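Local coordinates for beta-xylosidase (Uncultured organism, PDB 4MLG), which probably hydrolyses xylo-oligosaccharides from their non-reducing ends to release xylose, as a calcium-binding beta-propeller enzyme of glycoside hydrolase family 43, at residues Asp15-Phe21 against Asp85-Ala89; Lys49-Ser55 against Asp66-Arg72; Leu25-Pro29 against Pro118-Phe122. All coordinates share one frame; numbering follows the deposited sequence.

Interaction 1 (Asp15-Phe21 against Asp85-Ala89). With CA (calcium ion), chain M.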
loop_
_atom_site.group_PDB
_atom_site.type_symbol
_atom_site.label_atom_id
_atom_site.label_comp_id
_atom_site.label_asym_id
_atom_site.label_seq_id
_atom_site.Cartn_x
_atom_site.Cartn_y
_atom_site.Cartn_z
ATOM N N ASP A 15 16.587 -17.595 7.564
ATOM C CA ASP A 15 16.029 -16.578 8.456
ATOM C C ASP A 15 15.321 -17.184 9.668
ATOM O O ASP A 15 14.134 -16.936 9.880
ATOM C CB ASP A 15 15.062 -15.669 7.690
ATOM C CG ASP A 15 15.622 -15.210 6.359
ATOM O OD1 ASP A 15 16.831 -14.903 6.292
ATOM O OD2 ASP A 15 14.852 -15.161 5.376
ATOM N N PRO A 16 16.050 -17.973 10.474
ATOM C CA PRO A 16 15.399 -18.708 11.562
ATOM C C PRO A 16 14.927 -17.789 12.682
ATOM O O PRO A 16 15.595 -16.808 13.006
ATOM C CB PRO A 16 16.508 -19.629 12.069
ATOM C CG PRO A 16 17.757 -18.883 11.782
ATOM C CD PRO A 16 17.513 -18.151 10.491
ATOM N N ALA A 17 13.773 -18.111 13.254
ATOM C CA ALA A 17 13.230 -17.369 14.381
ATOM C C ALA A 17 12.834 -18.358 15.464
ATOM O O ALA A 17 11.818 -19.044 15.346
ATOM C CB ALA A 17 12.033 -16.549 13.947
ATOM N N ALA A 18 13.638 -18.433 16.520
ATOM C CA ALA A 18 13.441 -19.444 17.552
ATOM C C ALA A 18 12.705 -18.916 18.782
ATOM O O ALA A 18 12.964 -17.809 19.256
ATOM C CB ALA A 18 14.773 -20.059 17.946
ATOM N N HIS A 19 11.781 -19.727 19.288
ATOM C CA HIS A 19 11.009 -19.391 20.476
ATOM C C HIS A 19 10.828 -20.633 21.335
ATOM O O HIS A 19 10.884 -21.757 20.834
ATOM C CB HIS A 19 9.637 -18.835 20.091
ATOM C CG HIS A 19 9.692 -17.508 19.402
ATOM N ND1 HIS A 19 9.407 -16.324 20.045
ATOM C CD2 HIS A 19 9.996 -17.179 18.125
ATOM C CE1 HIS A 19 9.535 -15.321 19.194
ATOM N NE2 HIS A 19 9.891 -15.813 18.022
ATOM N N VAL A 20 10.605 -20.427 22.628
ATOM C CA VAL A 20 10.380 -21.537 23.543
ATOM C C VAL A 20 8.910 -21.630 23.940
ATOM O O VAL A 20 8.400 -20.793 24.686
ATOM C CB VAL A 20 11.244 -21.413 24.809
ATOM C CG1 VAL A 20 11.076 -22.645 25.682
ATOM C CG2 VAL A 20 12.703 -21.222 24.432
ATOM N N PHE A 21 8.236 -22.656 23.431
ATOM C CA PHE A 21 6.827 -22.877 23.727
ATOM C C PHE A 21 6.637 -24.264 24.329
ATOM O O PHE A 21 7.088 -25.256 23.758
ATOM C CB PHE A 21 5.992 -22.749 22.452
ATOM C CG PHE A 21 6.019 -21.376 21.842
ATOM C CD1 PHE A 21 5.916 -20.246 22.638
ATOM C CD2 PHE A 21 6.152 -21.216 20.473
ATOM C CE1 PHE A 21 5.939 -18.979 22.076
ATOM C CE2 PHE A 21 6.177 -19.954 19.905
ATOM C CZ PHE A 21 6.071 -18.835 20.708
ATOM N N ASP A 85 11.187 -13.162 5.821
ATOM C CA ASP A 85 11.411 -13.500 7.228
ATOM C C ASP A 85 10.232 -13.161 8.140
ATOM O O ASP A 85 9.867 -11.999 8.283
ATOM C CB ASP A 85 12.670 -12.801 7.745
ATOM C CG ASP A 85 12.879 -12.998 9.234
ATOM O OD1 ASP A 85 12.684 -14.131 9.723
ATOM O OD2 ASP A 85 13.238 -12.017 9.916
ATOM N N SER A 86 9.661 -14.184 8.772
ATOM C CA SER A 86 8.519 -14.006 9.667
ATOM C C SER A 86 8.905 -14.174 11.137
ATOM O O SER A 86 10.043 -14.519 11.455
ATOM C CB SER A 86 7.416 -15.002 9.312
ATOM O OG SER A 86 7.885 -16.335 9.422
ATOM N N ASP A 87 7.946 -13.931 12.028
ATOM C CA ASP A 87 8.152 -14.121 13.462
ATOM C C ASP A 87 6.825 -14.445 14.152
ATOM O O ASP A 87 5.754 -14.096 13.649
ATOM C CB ASP A 87 8.805 -12.884 14.090
ATOM C CG ASP A 87 9.287 -13.130 15.510
ATOM O OD1 ASP A 87 9.353 -14.307 15.922
ATOM O OD2 ASP A 87 9.610 -12.148 16.213
ATOM N N VAL A 88 6.900 -15.115 15.300
ATOM C CA VAL A 88 5.707 -15.589 15.997
ATOM C C VAL A 88 5.679 -15.115 17.451
ATOM O O VAL A 88 6.717 -15.052 18.108
ATOM C CB VAL A 88 5.622 -17.133 15.951
ATOM C CG1 VAL A 88 4.397 -17.638 16.702
ATOM C CG2 VAL A 88 5.598 -17.620 14.511
ATOM N N ALA A 89 4.491 -14.772 17.944
ATOM C CA ALA A 89 4.320 -14.377 19.338
ATOM C C ALA A 89 3.117 -15.071 19.967
ATOM O O ALA A 89 2.114 -15.319 19.298
ATOM C CB ALA A 89 4.172 -12.875 19.446
HETATM CA CA CA M . 14.078 -12.354 12.086
#
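Asp-85 opens the second segment by laying its carboxylate against Asp-15, with OD1 of Asp-85 3.5 Å from CB of Asp-15 and the two carboxylate planes turned 61° from each other. The polar end of Asp-15 is directed to another partner, since its OD2 is hydrogen-bonded to Ser-30. The other oxygen of Asp-85 is committed to the metal: OD2 lies 2.4 Å from the calcium ion, which is also bound by NE2 of His-274. Next along, Ser-86 contributes its backbone, its O lying 3.8 Å from CB of Ala-17. Asp-87 makes the one hydrogen bond between the segments. CG is anti to the backbone N (chi1 -169°), which carries the carboxylate across to the ring of His-19; there NE2 of His-19 donates to OD1 of Asp-87 at 2.6 Å, on the syn lone pair, from a ring plane 35° off that of the carboxylate. The same OD1 accepts the N of Val-88 from above the carboxylate plane, while OD2 takes the backbone N of Ile-139, so three donors fix the rotation of the group. Val-88 finishes the contact: its O lies over one face of the His-19 ring, toward the rim, and its CG1 is 4.3 Å from CE2 of Phe-21. The axes of 18-21 and 87-89 approach only to 8.2 Å, too far for backbone pairing, so side chains bridge two separate sheets. A His-carboxylate hydrogen bond beside an Asp-bound calcium, between adjoining sheets, fits the central region of the five-bladed beta-propeller of family 43.

Interaction 2 (Lys49-Ser55 against Asp66-Arg72)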
loop_
_atom_site.group_PDB
_atom_site.type_symbol
_atom_site.label_atom_id
_atom_site.label_comp_id
_atom_site.label_asym_id
_atom_site.label_seq_id
_atom_site.Cartn_x
_atom_site.Cartn_y
_atom_site.Cartn_z
ATOM N N LYS A 49 7.838 -19.018 -0.937
ATOM C CA LYS A 49 6.389 -19.048 -1.106
ATOM C C LYS A 49 5.634 -19.782 0.001
ATOM O O LYS A 49 4.410 -19.897 -0.057
ATOM C CB LYS A 49 6.028 -19.644 -2.470
ATOM C CG LYS A 49 6.660 -20.998 -2.743
ATOM C CD LYS A 49 6.310 -21.498 -4.134
ATOM C CE LYS A 49 6.997 -22.821 -4.434
ATOM N NZ LYS A 49 6.635 -23.344 -5.781
ATOM N N ASP A 50 6.351 -20.271 1.010
ATOM C CA ASP A 50 5.699 -20.986 2.105
ATOM C C ASP A 50 6.496 -20.983 3.412
ATOM O O ASP A 50 7.635 -20.517 3.461
ATOM C CB ASP A 50 5.368 -22.422 1.689
ATOM C CG ASP A 50 6.604 -23.238 1.377
ATOM O OD1 ASP A 50 7.653 -22.633 1.070
ATOM O OD2 ASP A 50 6.527 -24.482 1.436
ATOM N N TYR A 51 5.876 -21.506 4.468
ATOM C CA TYR A 51 6.505 -21.593 5.783
ATOM C C TYR A 51 6.428 -23.007 6.347
ATOM O O TYR A 51 5.367 -23.631 6.334
ATOM C CB TYR A 51 5.829 -20.637 6.769
ATOM C CG TYR A 51 6.139 -19.175 6.554
ATOM C CD1 TYR A 51 7.394 -18.766 6.125
ATOM C CD2 TYR A 51 5.175 -18.202 6.783
ATOM C CE1 TYR A 51 7.680 -17.427 5.929
ATOM C CE2 TYR A 51 5.450 -16.864 6.589
ATOM C CZ TYR A 51 6.703 -16.481 6.162
ATOM O OH TYR A 51 6.974 -15.147 5.969
ATOM N N HIS A 52 7.556 -23.501 6.846
ATOM C CA HIS A 52 7.578 -24.740 7.612
ATOM C C HIS A 52 7.783 -24.402 9.087
ATOM O O HIS A 52 8.157 -23.278 9.425
ATOM C CB HIS A 52 8.698 -25.663 7.126
ATOM C CG HIS A 52 8.406 -26.339 5.821
ATOM N ND1 HIS A 52 8.194 -27.698 5.718
ATOM C CD2 HIS A 52 8.301 -25.847 4.564
ATOM C CE1 HIS A 52 7.967 -28.012 4.455
ATOM N NE2 HIS A 52 8.026 -26.907 3.735
ATOM N N VAL A 53 7.531 -25.369 9.962
ATOM C CA VAL A 53 7.755 -25.180 11.393
ATOM C C VAL A 53 8.523 -26.355 11.989
ATOM O O VAL A 53 8.075 -27.499 11.922
ATOM C CB VAL A 53 6.431 -24.989 12.164
ATOM C CG1 VAL A 53 6.676 -25.031 13.665
ATOM C CG2 VAL A 53 5.768 -23.680 11.772
ATOM N N PHE A 54 9.683 -26.066 12.570
ATOM C CA PHE A 54 10.510 -27.102 13.177
ATOM C C PHE A 54 10.531 -26.976 14.698
ATOM O O PHE A 54 10.458 -25.871 15.238
ATOM C CB PHE A 54 11.935 -27.046 12.622
ATOM C CG PHE A 54 12.011 -27.204 11.129
ATOM C CD1 PHE A 54 12.004 -28.462 10.550
ATOM C CD2 PHE A 54 12.093 -26.094 10.305
ATOM C CE1 PHE A 54 12.074 -28.611 9.178
ATOM C CE2 PHE A 54 12.163 -26.236 8.934
ATOM C CZ PHE A 54 12.154 -27.495 8.369
ATOM N N SER A 55 10.628 -28.111 15.383
ATOM C CA SER A 55 10.670 -28.119 16.842
ATOM C C SER A 55 11.710 -29.105 17.366
ATOM O O SER A 55 11.954 -30.146 16.757
ATOM C CB SER A 55 9.292 -28.451 17.419
ATOM O OG SER A 55 8.851 -29.725 16.986
ATOM N N ASP A 66 9.986 -31.946 11.682
ATOM C CA ASP A 66 9.353 -31.089 10.685
ATOM C C ASP A 66 7.838 -31.217 10.802
ATOM O O ASP A 66 7.284 -32.300 10.614
ATOM C CB ASP A 66 9.808 -31.479 9.275
ATOM C CG ASP A 66 9.445 -30.434 8.225
ATOM O OD1 ASP A 66 8.494 -29.654 8.445
ATOM O OD2 ASP A 66 10.116 -30.395 7.173
ATOM N N HIS A 67 7.171 -30.110 11.111
ATOM C CA HIS A 67 5.719 -30.113 11.239
ATOM C C HIS A 67 5.038 -29.874 9.895
ATOM O O HIS A 67 3.811 -29.878 9.803
ATOM C CB HIS A 67 5.263 -29.072 12.265
ATOM C CG HIS A 67 5.715 -29.364 13.662
ATOM N ND1 HIS A 67 5.029 -30.214 14.503
ATOM C CD2 HIS A 67 6.782 -28.919 14.365
ATOM C CE1 HIS A 67 5.655 -30.280 15.664
ATOM N NE2 HIS A 67 6.722 -29.503 15.607
ATOM N N GLY A 68 5.842 -29.666 8.857
ATOM C CA GLY A 68 5.323 -29.464 7.517
ATOM C C GLY A 68 4.948 -28.023 7.231
ATOM O O GLY A 68 5.232 -27.127 8.025
ATOM N N VAL A 69 4.307 -27.802 6.087
ATOM C CA VAL A 69 3.870 -26.469 5.688
ATOM C C VAL A 69 2.703 -25.989 6.549
ATOM O O VAL A 69 1.732 -26.716 6.756
ATOM C CB VAL A 69 3.459 -26.440 4.201
ATOM C CG1 VAL A 69 2.933 -25.064 3.814
ATOM C CG2 VAL A 69 4.632 -26.837 3.321
ATOM N N VAL A 70 2.808 -24.762 7.051
ATOM C CA VAL A 70 1.765 -24.181 7.888
ATOM C C VAL A 70 1.144 -22.955 7.229
ATOM O O VAL A 70 0.127 -22.439 7.694
ATOM C CB VAL A 70 2.313 -23.771 9.263
ATOM C CG1 VAL A 70 2.730 -24.999 10.057
ATOM C CG2 VAL A 70 3.479 -22.808 9.096
ATOM N N LEU A 71 1.767 -22.492 6.149
ATOM C CA LEU A 71 1.291 -21.320 5.426
ATOM C C LEU A 71 1.938 -21.242 4.049
ATOM O O LEU A 71 3.134 -21.487 3.907
ATOM C CB LEU A 71 1.604 -20.044 6.214
ATOM C CG LEU A 71 1.006 -18.733 5.695
ATOM C CD1 LEU A 71 -0.504 -18.730 5.866
ATOM C CD2 LEU A 71 1.629 -17.534 6.396
ATOM N N ARG A 72 1.141 -20.909 3.037
ATOM C CA ARG A 72 1.662 -20.680 1.692
ATOM C C ARG A 72 0.962 -19.485 1.050
ATOM O O ARG A 72 -0.135 -19.106 1.460
ATOM C CB ARG A 72 1.513 -21.930 0.819
ATOM C CG ARG A 72 0.078 -22.301 0.486
ATOM C CD ARG A 72 0.010 -23.582 -0.336
ATOM N NE ARG A 72 0.525 -24.736 0.397
ATOM C CZ ARG A 72 -0.224 -25.547 1.140
ATOM N NH1 ARG A 72 -1.528 -25.334 1.251
ATOM N NH2 ARG A 72 0.330 -26.572 1.773
#
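Tyr-51 and Leu-71 lie side by side and point the same way, CD2 of Leu-71 sitting at the edge of the tyrosine ring, 3.6 Å from its CD2. The phenol reaches further, and its OH is hydrogen-bonded to the backbone O of Trp-84. Val-70 fills the hollow next along: the Val-53 and Val-70 side chains cross at about a right angle, both methyls of Val-70 touching CG2 of Val-53, with CG2 to CG2 at 3.6 Å, and CG2 of Val-70 also touches CB of Tyr-51. Near the other end, the His-67 ring brings its edge to Val-53 O and ends at Ser-55, where NE2 and OG are hydrogen-bonded at 2.5 Å. Ser-55 OG is between its backbone N and carbonyl carbon (chi1 60°), which turns it toward that ring. The face away from Tyr-51 and Leu-71 carries Phe-54 against Asp-66, whose carboxylate meets the ring obliquely, CE1 to OD2 3.3 Å. OD1 of Asp-66 accepts the N of Gly-68 in an Asx turn and, weakly, ND1 of His-52 at the edge of its ring. CG2 of Val-69 packs against both NE2 of His-52 and OD2 of Asp-50. Backbone bonds stitch the strands: Val-70 N to Tyr-51 O (2.9 Å), His-67 N to Val-53 O and Tyr-51 N to Leu-71 O. With directions 157° apart, the strands form an antiparallel beta hairpin of one propeller sheet.

Interaction 3 (Leu25-Pro29 against Pro118-Phe122)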
loop_
_atom_site.group_PDB
_atom_site.type_symbol
_atom_site.label_atom_id
_atom_site.label_comp_id
_atom_site.label_asym_id
_atom_site.label_seq_id
_atom_site.Cartn_x
_atom_site.Cartn_y
_atom_site.Cartn_z
ATOM N N LEU A 25 11.523 -26.019 21.907
ATOM C CA LEU A 25 12.054 -24.938 21.089
ATOM C C LEU A 25 11.523 -25.026 19.663
ATOM O O LEU A 25 11.848 -25.957 18.929
ATOM C CB LEU A 25 13.584 -24.962 21.092
ATOM C CG LEU A 25 14.274 -23.902 20.231
ATOM C CD1 LEU A 25 15.406 -23.243 21.002
ATOM C CD2 LEU A 25 14.792 -24.517 18.939
ATOM N N TYR A 26 10.704 -24.053 19.279
ATOM C CA TYR A 26 10.157 -24.010 17.928
ATOM C C TYR A 26 10.925 -23.021 17.061
ATOM O O TYR A 26 11.342 -21.961 17.530
ATOM C CB TYR A 26 8.672 -23.640 17.955
ATOM C CG TYR A 26 7.784 -24.685 18.594
ATOM C CD1 TYR A 26 7.109 -25.620 17.820
ATOM C CD2 TYR A 26 7.618 -24.734 19.973
ATOM C CE1 TYR A 26 6.294 -26.576 18.401
ATOM C CE2 TYR A 26 6.807 -25.686 20.562
ATOM C CZ TYR A 26 6.148 -26.604 19.772
ATOM O OH TYR A 26 5.338 -27.552 20.356
ATOM N N ILE A 27 11.114 -23.374 15.794
ATOM C CA ILE A 27 11.786 -22.491 14.852
ATOM C C ILE A 27 10.847 -22.131 13.707
ATOM O O ILE A 27 10.120 -22.984 13.199
ATOM C CB ILE A 27 13.061 -23.136 14.281
ATOM C CG1 ILE A 27 13.864 -23.810 15.394
ATOM C CG2 ILE A 27 13.907 -22.096 13.562
ATOM C CD1 ILE A 27 15.120 -24.496 14.911
ATOM N N TYR A 28 10.860 -20.864 13.307
ATOM C CA TYR A 28 10.020 -20.399 12.211
ATOM C C TYR A 28 10.865 -19.748 11.122
ATOM O O TYR A 28 10.971 -18.524 11.059
ATOM C CB TYR A 28 8.965 -19.419 12.728
ATOM C CG TYR A 28 8.084 -19.999 13.812
ATOM C CD1 TYR A 28 6.949 -20.731 13.490
ATOM C CD2 TYR A 28 8.390 -19.818 15.156
ATOM C CE1 TYR A 28 6.141 -21.264 14.475
ATOM C CE2 TYR A 28 7.587 -20.350 16.148
ATOM C CZ TYR A 28 6.463 -21.072 15.800
ATOM O OH TYR A 28 5.658 -21.605 16.779
ATOM N N PRO A 29 11.476 -20.575 10.260
ATOM C CA PRO A 29 12.377 -20.089 9.215
ATOM C C PRO A 29 11.662 -19.853 7.888
ATOM O O PRO A 29 10.554 -20.348 7.688
ATOM C CB PRO A 29 13.353 -21.251 9.060
ATOM C CG PRO A 29 12.498 -22.458 9.295
ATOM C CD PRO A 29 11.442 -22.050 10.305
ATOM N N PRO A 118 1.478 -23.836 18.594
ATOM C CA PRO A 118 2.664 -23.238 17.965
ATOM C C PRO A 118 3.079 -23.891 16.648
ATOM O O PRO A 118 3.720 -23.238 15.825
ATOM C CB PRO A 118 3.759 -23.446 19.016
ATOM C CG PRO A 118 3.300 -24.612 19.813
ATOM C CD PRO A 118 1.813 -24.479 19.879
ATOM N N GLU A 119 2.722 -25.155 16.456
ATOM C CA GLU A 119 3.133 -25.882 15.261
ATOM C C GLU A 119 1.969 -26.076 14.297
ATOM O O GLU A 119 2.170 -26.367 13.118
ATOM C CB GLU A 119 3.723 -27.242 15.642
ATOM C CG GLU A 119 2.688 -28.328 15.926
ATOM C CD GLU A 119 2.033 -28.204 17.293
ATOM O OE1 GLU A 119 2.077 -27.111 17.896
ATOM O OE2 GLU A 119 1.472 -29.213 17.768
ATOM N N GLY A 120 0.752 -25.910 14.809
ATOM C CA GLY A 120 -0.448 -26.114 14.019
ATOM C C GLY A 120 -0.563 -25.151 12.855
ATOM O O GLY A 120 0.153 -24.152 12.799
ATOM N N PRO A 121 -1.470 -25.450 11.914
ATOM C CA PRO A 121 -1.674 -24.625 10.719
ATOM C C PRO A 121 -2.139 -23.215 11.071
ATOM O O PRO A 121 -3.028 -23.044 11.904
ATOM C CB PRO A 121 -2.772 -25.378 9.957
ATOM C CG PRO A 121 -3.464 -26.199 10.992
ATOM C CD PRO A 121 -2.395 -26.595 11.960
ATOM N N PHE A 122 -1.529 -22.217 10.440
ATOM C CA PHE A 122 -1.865 -20.824 10.701
ATOM C C PHE A 122 -2.851 -20.294 9.666
ATOM O O PHE A 122 -2.614 -20.393 8.462
ATOM C CB PHE A 122 -0.599 -19.961 10.706
ATOM C CG PHE A 122 0.304 -20.207 11.883
ATOM C CD1 PHE A 122 0.303 -19.345 12.967
ATOM C CD2 PHE A 122 1.158 -21.299 11.904
ATOM C CE1 PHE A 122 1.134 -19.568 14.051
ATOM C CE2 PHE A 122 1.990 -21.527 12.983
ATOM C CZ PHE A 122 1.978 -20.660 14.058
#
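A buried side-chain contact joins the strand 24-32 to the loop that follows strand 108-115, and it combines a proline-on-tyrosine CH-pi interaction with one hydrogen bond. The first element is Pro-118 over Tyr-26: CG of the proline stands 3.9 Å from the centroid of the phenol ring, 26° off the ring normal, so it lies over the face but shifted toward the rim, nearest CZ at 3.5 Å. CB of Glu-119 adds an oblique touch at CE1 of the same ring, 3.8 Å away, while the carboxylate of Glu-119 turns to a salt bridge with Arg-117. The second element is the OH of Tyr-28, which donates to O of Pro-118 at 2.7 Å. That oxygen lies in the plane of the Tyr-28 ring, at its edge, whereas the hydroxyl stands 35° out of the carbonyl plane of Pro-118. With CG anti to the carbonyl carbon in both tyrosines (chi1 -67° in Tyr-26), the alternate residues Tyr-26 and Tyr-28 reach the same loop. Phe-122 closes the far end, CZ 4.2 Å from CE1 of Tyr-28. Replacing Tyr-26 by an alanine would probably open a gap beside CB of Glu-119 and leave Pro-118 without the ring face it rests on. Around the contact, strand 24-32 runs between strands 18-21 and 50-56 of its sheet, Pro-118 and Phe-122 rest on Tyr-95 of strand 94-102, and the backbone of Phe-122 is hydrogen-bonded to Val-70 of strand 64-72.

Overall arrangement
All three contacts reach the sheet that includes strands 18-21, 24-32, 50-56 and 64-72. Interaction 2 lies within it; interaction 1 joins it to the sheet that includes 81-91, and interaction 3 to a loop between strands of that second sheet. Interaction 3 is the hub, its centre about 8 Å from that of interaction 1 and about 7 Å from that of interaction 2. Backbone pairs, probably hydrogen bonds, link them: Ala-17 O to Tyr-28 N at 2.9 Å and Phe-54 O to Ile-27 N at 2.6 Å. Interactions 1 and 2, about 12 Å apart, touch where Ser-86 CB meets Tyr-51 OH. Only interaction 1 holds a calcium ligand; the nearest side-chain atoms of Tyr-28 and Tyr-51 lie about 9 and 10 Å from the ion.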